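Putative acetyltransferase (Streptococcus mutans, PDB 4E2A) probably acts as a GNAT-family acyltransferase, moving an acyl group, most likely acetyl, to an acceptor that is not known. Local coordinates at residues B[46-51]-B[87-92]; B[117-122]-B[199-204]. All coordinates share one frame; numbering follows the deposited sequence.

Interaction 1 of 2, residues B[46-51]-B[87-92]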
loop_
_atom_site.group_PDB
_atom_site.type_symbol
_atom_site.label_atom_id
_atom_site.label_comp_id
_atom_site.label_asym_id
_atom_site.label_seq_id
_atom_site.Cartn_x
_atom_site.Cartn_y
_atom_site.Cartn_z
ATOM N N ASP B 46 -5.449 -26.644 -15.048
ATOM C CA ASP B 46 -5.616 -26.353 -16.471
ATOM C C ASP B 46 -6.592 -25.203 -16.780
ATOM O O ASP B 46 -6.982 -24.999 -17.936
ATOM C CB ASP B 46 -6.009 -27.622 -17.235
ATOM C CG ASP B 46 -7.426 -28.070 -16.935
ATOM O OD1 ASP B 46 -7.958 -27.699 -15.866
ATOM O OD2 ASP B 46 -8.011 -28.796 -17.769
ATOM N N GLU B 47 -6.977 -24.448 -15.757
ATOM C CA GLU B 47 -7.863 -23.297 -15.940
ATOM C C GLU B 47 -7.146 -21.961 -15.678
ATOM O O GLU B 47 -7.781 -20.914 -15.499
ATOM C CB GLU B 47 -9.108 -23.439 -15.044
ATOM C CG GLU B 47 -9.880 -24.730 -15.307
ATOM C CD GLU B 47 -11.150 -24.872 -14.465
ATOM O OE1 GLU B 47 -11.043 -24.954 -13.213
ATOM O OE2 GLU B 47 -12.257 -24.892 -15.065
ATOM N N LEU B 48 -5.821 -21.997 -15.643
ATOM C CA LEU B 48 -5.047 -20.782 -15.390
ATOM C C LEU B 48 -5.428 -19.630 -16.348
ATOM O O LEU B 48 -5.599 -18.478 -15.928
ATOM C CB LEU B 48 -3.548 -21.102 -15.454
ATOM C CG LEU B 48 -2.554 -19.952 -15.280
ATOM C CD1 LEU B 48 -2.622 -19.425 -13.878
ATOM C CD2 LEU B 48 -1.125 -20.415 -15.598
ATOM N N SER B 49 -5.590 -19.926 -17.626
ATOM C CA SER B 49 -5.900 -18.884 -18.592
ATOM C C SER B 49 -7.306 -18.372 -18.410
ATOM O O SER B 49 -7.560 -17.225 -18.522
ATOM C CB SER B 49 -5.701 -19.376 -20.018
ATOM O OG SER B 49 -4.381 -19.785 -20.232
ATOM N N LEU B 50 -8.200 -19.275 -18.078
ATOM C CA LEU B 50 -9.551 -18.941 -17.746
ATOM C C LEU B 50 -9.588 -17.966 -16.554
ATOM O O LEU B 50 -10.159 -16.934 -16.615
ATOM C CB LEU B 50 -10.310 -20.230 -17.489
ATOM C CG LEU B 50 -11.767 -20.106 -17.152
ATOM C CD1 LEU B 50 -12.487 -19.050 -17.922
ATOM C CD2 LEU B 50 -12.464 -21.410 -17.173
ATOM N N LEU B 51 -8.858 -18.286 -15.521
ATOM C CA LEU B 51 -8.732 -17.426 -14.378
ATOM C C LEU B 51 -8.224 -16.030 -14.727
ATOM O O LEU B 51 -8.764 -15.072 -14.290
ATOM C CB LEU B 51 -7.842 -18.078 -13.361
ATOM C CG LEU B 51 -7.557 -17.253 -12.130
ATOM C CD1 LEU B 51 -8.779 -16.891 -11.385
ATOM C CD2 LEU B 51 -6.483 -17.814 -11.268
ATOM N N LEU B 87 1.784 -18.828 -9.417
ATOM C CA LEU B 87 2.308 -18.894 -8.048
ATOM C C LEU B 87 1.192 -18.894 -7.012
ATOM O O LEU B 87 1.282 -19.560 -5.990
ATOM C CB LEU B 87 3.234 -17.719 -7.755
ATOM C CG LEU B 87 4.569 -17.677 -8.501
ATOM C CD1 LEU B 87 5.256 -16.330 -8.294
ATOM C CD2 LEU B 87 5.480 -18.821 -8.053
ATOM N N GLU B 88 0.158 -18.118 -7.266
ATOM C CA GLU B 88 -1.010 -18.074 -6.427
ATOM C C GLU B 88 -1.723 -19.420 -6.397
ATOM O O GLU B 88 -2.091 -19.855 -5.387
ATOM C CB GLU B 88 -1.937 -16.912 -6.827
ATOM C CG GLU B 88 -1.323 -15.542 -6.590
ATOM C CD GLU B 88 -2.256 -14.378 -6.847
ATOM O OE1 GLU B 88 -3.379 -14.618 -7.249
ATOM O OE2 GLU B 88 -1.859 -13.250 -6.625
ATOM N N LEU B 89 -1.849 -20.079 -7.526
ATOM C CA LEU B 89 -2.536 -21.339 -7.578
ATOM C C LEU B 89 -1.749 -22.467 -6.919
ATOM O O LEU B 89 -2.307 -23.418 -6.481
ATOM C CB LEU B 89 -2.829 -21.722 -9.014
ATOM C CG LEU B 89 -4.112 -21.268 -9.710
ATOM C CD1 LEU B 89 -4.288 -21.850 -11.044
ATOM C CD2 LEU B 89 -5.355 -21.339 -8.894
ATOM N N ASP B 90 -0.443 -22.318 -6.889
ATOM C CA ASP B 90 0.449 -23.308 -6.348
ATOM C C ASP B 90 0.703 -23.052 -4.865
ATOM O O ASP B 90 1.169 -23.887 -4.191
ATOM C CB ASP B 90 1.772 -23.346 -7.138
ATOM C CG ASP B 90 1.671 -24.117 -8.472
ATOM O OD1 ASP B 90 0.706 -24.778 -8.735
ATOM O OD2 ASP B 90 2.599 -24.051 -9.237
ATOM N N ASP B 91 0.350 -21.885 -4.380
ATOM C CA ASP B 91 0.585 -21.481 -2.991
ATOM C C ASP B 91 -0.199 -22.376 -2.004
ATOM O O ASP B 91 -1.422 -22.491 -2.082
ATOM C CB ASP B 91 0.192 -20.001 -2.854
ATOM C CG ASP B 91 0.426 -19.438 -1.464
ATOM O OD1 ASP B 91 0.514 -20.221 -0.499
ATOM O OD2 ASP B 91 0.504 -18.191 -1.340
ATOM N N LYS B 92 0.510 -23.005 -1.073
ATOM C CA LYS B 92 -0.121 -23.928 -0.130
ATOM C C LYS B 92 -0.960 -23.227 0.940
ATOM O O LYS B 92 -1.798 -23.846 1.582
ATOM C CB LYS B 92 0.946 -24.773 0.568
ATOM C CG LYS B 92 2.037 -25.301 -0.356
ATOM C CD LYS B 92 1.510 -26.372 -1.307
ATOM C CE LYS B 92 1.333 -27.713 -0.597
ATOM N NZ LYS B 92 1.223 -28.844 -1.566
#

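Interaction 2 of 2, residues B[117-122]-B[199-204]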
loop_
_atom_site.group_PDB
_atom_site.type_symbol
_atom_site.label_atom_id
_atom_site.label_comp_id
_atom_site.label_asym_id
_atom_site.label_seq_id
_atom_site.Cartn_x
_atom_site.Cartn_y
_atom_site.Cartn_z
ATOM N N GLN B 117 -1.113 -14.404 3.887
ATOM C CA GLN B 117 -1.989 -13.270 4.103
ATOM C C GLN B 117 -1.292 -12.013 3.589
ATOM O O GLN B 117 -0.060 -11.908 3.619
ATOM C CB GLN B 117 -2.371 -13.119 5.582
ATOM C CG GLN B 117 -3.036 -14.359 6.203
ATOM C CD GLN B 117 -3.235 -14.204 7.708
ATOM O OE1 GLN B 117 -4.120 -13.471 8.167
ATOM N NE2 GLN B 117 -2.407 -14.885 8.476
ATOM N N THR B 118 -2.079 -11.062 3.110
ATOM C CA THR B 118 -1.516 -9.826 2.578
ATOM C C THR B 118 -0.860 -8.987 3.670
ATOM O O THR B 118 0.044 -8.198 3.394
ATOM C CB THR B 118 -2.572 -8.979 1.838
ATOM O OG1 THR B 118 -3.603 -8.563 2.745
ATOM C CG2 THR B 118 -3.194 -9.772 0.694
ATOM N N GLU B 119 -1.324 -9.161 4.904
ATOM C CA GLU B 119 -0.781 -8.440 6.054
ATOM C C GLU B 119 -0.828 -9.332 7.281
ATOM O O GLU B 119 -1.775 -10.091 7.465
ATOM C CB GLU B 119 -1.575 -7.156 6.320
ATOM C CG GLU B 119 -1.406 -6.093 5.242
ATOM C CD GLU B 119 -2.312 -4.888 5.441
ATOM O OE1 GLU B 119 -3.366 -5.033 6.099
ATOM O OE2 GLU B 119 -1.969 -3.794 4.931
ATOM N N GLN B 120 0.199 -9.253 8.119
ATOM C CA GLN B 120 0.172 -9.969 9.388
ATOM C C GLN B 120 -0.407 -9.057 10.461
ATOM O O GLN B 120 0.311 -8.245 11.051
ATOM C CB GLN B 120 1.574 -10.443 9.791
ATOM C CG GLN B 120 2.179 -11.488 8.867
ATOM C CD GLN B 120 1.317 -12.736 8.737
ATOM O OE1 GLN B 120 0.877 -13.320 9.733
ATOM N NE2 GLN B 120 1.066 -13.146 7.501
ATOM N N VAL B 121 -1.711 -9.184 10.701
ATOM C CA VAL B 121 -2.397 -8.318 11.652
ATOM C C VAL B 121 -3.037 -9.074 12.830
ATOM O O VAL B 121 -3.256 -8.499 13.895
ATOM C CB VAL B 121 -3.428 -7.411 10.948
ATOM C CG1 VAL B 121 -2.723 -6.299 10.194
ATOM C CG2 VAL B 121 -4.322 -8.236 10.011
ATOM N N LEU B 122 -3.315 -10.359 12.643
ATOM C CA LEU B 122 -3.892 -11.176 13.701
ATOM C C LEU B 122 -3.180 -12.506 13.782
ATOM O O LEU B 122 -2.543 -12.935 12.827
ATOM C CB LEU B 122 -5.381 -11.440 13.434
ATOM C CG LEU B 122 -6.313 -10.238 13.379
ATOM C CD1 LEU B 122 -7.704 -10.654 12.861
ATOM C CD2 LEU B 122 -6.387 -9.582 14.780
ATOM N N ASP B 199 -8.108 2.541 5.298
ATOM C CA ASP B 199 -8.835 1.279 5.253
ATOM C C ASP B 199 -9.054 0.778 6.659
ATOM O O ASP B 199 -8.141 0.823 7.502
ATOM C CB ASP B 199 -8.058 0.226 4.461
ATOM C CG ASP B 199 -8.239 0.367 2.961
ATOM O OD1 ASP B 199 -9.359 0.714 2.521
ATOM O OD2 ASP B 199 -7.258 0.124 2.222
ATOM N N TRP B 200 -10.269 0.312 6.920
ATOM C CA TRP B 200 -10.567 -0.363 8.177
ATOM C C TRP B 200 -10.390 -1.859 7.997
ATOM O O TRP B 200 -10.759 -2.413 6.961
ATOM C CB TRP B 200 -12.011 -0.119 8.617
ATOM C CG TRP B 200 -12.369 1.293 8.940
ATOM C CD1 TRP B 200 -11.537 2.376 8.981
ATOM C CD2 TRP B 200 -13.678 1.775 9.274
ATOM N NE1 TRP B 200 -12.252 3.506 9.317
ATOM C CE2 TRP B 200 -13.559 3.164 9.504
ATOM C CE3 TRP B 200 -14.928 1.166 9.406
ATOM C CZ2 TRP B 200 -14.659 3.948 9.858
ATOM C CZ3 TRP B 200 -16.014 1.948 9.754
ATOM C CH2 TRP B 200 -15.872 3.325 9.975
ATOM N N LEU B 201 -9.850 -2.512 9.021
ATOM C CA LEU B 201 -9.764 -3.966 9.046
ATOM C C LEU B 201 -10.857 -4.492 9.963
ATOM O O LEU B 201 -11.038 -3.982 11.060
ATOM C CB LEU B 201 -8.383 -4.429 9.518
ATOM C CG LEU B 201 -7.199 -4.004 8.633
ATOM C CD1 LEU B 201 -7.483 -4.248 7.162
ATOM C CD2 LEU B 201 -6.830 -2.555 8.857
ATOM N N LEU B 202 -11.606 -5.491 9.499
ATOM C CA LEU B 202 -12.716 -6.020 10.276
ATOM C C LEU B 202 -12.478 -7.502 10.477
ATOM O O LEU B 202 -12.061 -8.194 9.542
ATOM C CB LEU B 202 -14.052 -5.820 9.549
ATOM C CG LEU B 202 -14.299 -4.521 8.781
ATOM C CD1 LEU B 202 -15.671 -4.582 8.085
ATOM C CD2 LEU B 202 -14.222 -3.321 9.719
ATOM N N LYS B 203 -12.742 -7.982 11.694
ATOM C CA LYS B 203 -12.628 -9.395 11.990
ATOM C C LYS B 203 -13.908 -9.987 12.553
ATOM O O LYS B 203 -14.720 -9.298 13.172
ATOM C CB LYS B 203 -11.475 -9.655 12.962
ATOM C CG LYS B 203 -11.575 -8.932 14.303
ATOM C CD LYS B 203 -10.329 -9.259 15.139
ATOM C CE LYS B 203 -10.645 -9.314 16.615
ATOM N NZ LYS B 203 -10.566 -7.952 17.184
ATOM N N LYS B 204 -14.043 -11.288 12.343
ATOM C CA LYS B 204 -15.141 -12.078 12.861
ATOM C C LYS B 204 -14.586 -13.283 13.610
ATOM O O LYS B 204 -13.811 -14.079 13.071
ATOM C CB LYS B 204 -16.050 -12.565 11.731
ATOM C CG LYS B 204 -17.171 -13.501 12.202
ATOM C CD LYS B 204 -17.893 -14.170 11.021
ATOM C CE LYS B 204 -19.294 -14.675 11.405
ATOM N NZ LYS B 204 -19.347 -16.142 11.490
#

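Interaction 1 of 2, residues B[46-51]-B[87-92]
L89 carries this contact: its two methyls meet L48 and L51, neighbours one helical turn apart on helix 48-63. CD1 of L89 approaches CD1 of L48 at 4.1 Å, and CD2 of L89 stands 4.4 Å from CD2 of L51. The isobutyl group of L89 thus reaches between two leucines, with one methyl for each. Its second torsion (chi2 -174°) extends CD1 straight out from the end of helix 82-90, and this carries the methyl to L48. L48 meets it with the bent branch: CG lies opposite the backbone N, chi2 of 67° turns CD1 out of the line of the chain, and the two side chains cross obliquely. L51 has nearly the same torsions but touches L89 with its extended branch, CD2. No hydrogen bond links the segments. With the CA atoms of L48 and L89 8.2 Å apart, the two segments meet through leucine methyls alone. Both helices belong to the helical connection between the first two strands of the GNAT fold, 38-42 and 94-101, which lie antiparallel side by side. The same leucines reach further: L48 and L51 also touch L85 of helix 82-90, L51 lies on F98 of strand 94-101, and L89 rests on T96. L51 is buried, whereas L48 and L89 keep some exposure. The contact joins the start of one helix to the end of the other. E47 is the N-cap residue of helix 48-63, and its carbonyl O accepts a 2.8 Å bond from L51 N, while its carboxylate pairs with R41. Where helix 82-90 ends, D91 leaves the helical conformation, its N giving O of E88 only a weak bond of 3.3 Å; the carboxylate of E88 forms a salt bridge with R130, on strand 125-133.

Interaction 2 of 2, residues B[117-122]-B[199-204]
With chi1 at -62°, L122 sets its CG opposite the carbonyl carbon, and chi2 of 170° sends CD1 outward toward K203. K203 takes the crowded chi1 position (59°), its CG between backbone N and carbonyl carbon, so that its aliphatic chain rises beside the leucine before bending further out. CD1 of L122 comes within 3.7 Å of CD and 3.9 Å of CB of K203, and CD2 of L122 lies 4.0 Å from the same CD. The methylenes of the lysine thus serve as the apolar surface, while K203 also makes a cation-pi interaction with W161. Two residues earlier on the strand, L201 offers its CD1 to OE1 of E119 at 4.3 Å, a loose contact without a hydrogen bond. F185 of the adjoining strand 183-192 touches L122, L201 and K203 alike. L202 points away from the loop and meets Y177 of helix 171-179 on the other face of the sheet. The loop joining strands 104-113 and 125-133 therefore folds across the C-terminal half of the mixed sheet characteristic of GNAT acetyltransferases, in which neighbouring strands 125-133 and 161-167 run parallel.

Overall arrangement
Neither contact contains a cross-segment hydrogen bond or salt bridge, and both are only partly buried, each with one buried residue. They share no helix or strand: interaction 1 joins two helices of the N-terminal connection between strands 38-42 and 94-101, whereas interaction 2 lays a loop on a strand of the C-terminal half of the sheet. The chemistry follows the place. Between the helices only leucine methyls meet; over the strand a lysine chain and a glutamate carboxylate join the leucines. Their centres are 24 Å apart. A close link is a hydrogen bond between the carboxylate of D91, within segment 87-92, and the hydroxyl of S116, the residue just before segment 117-122.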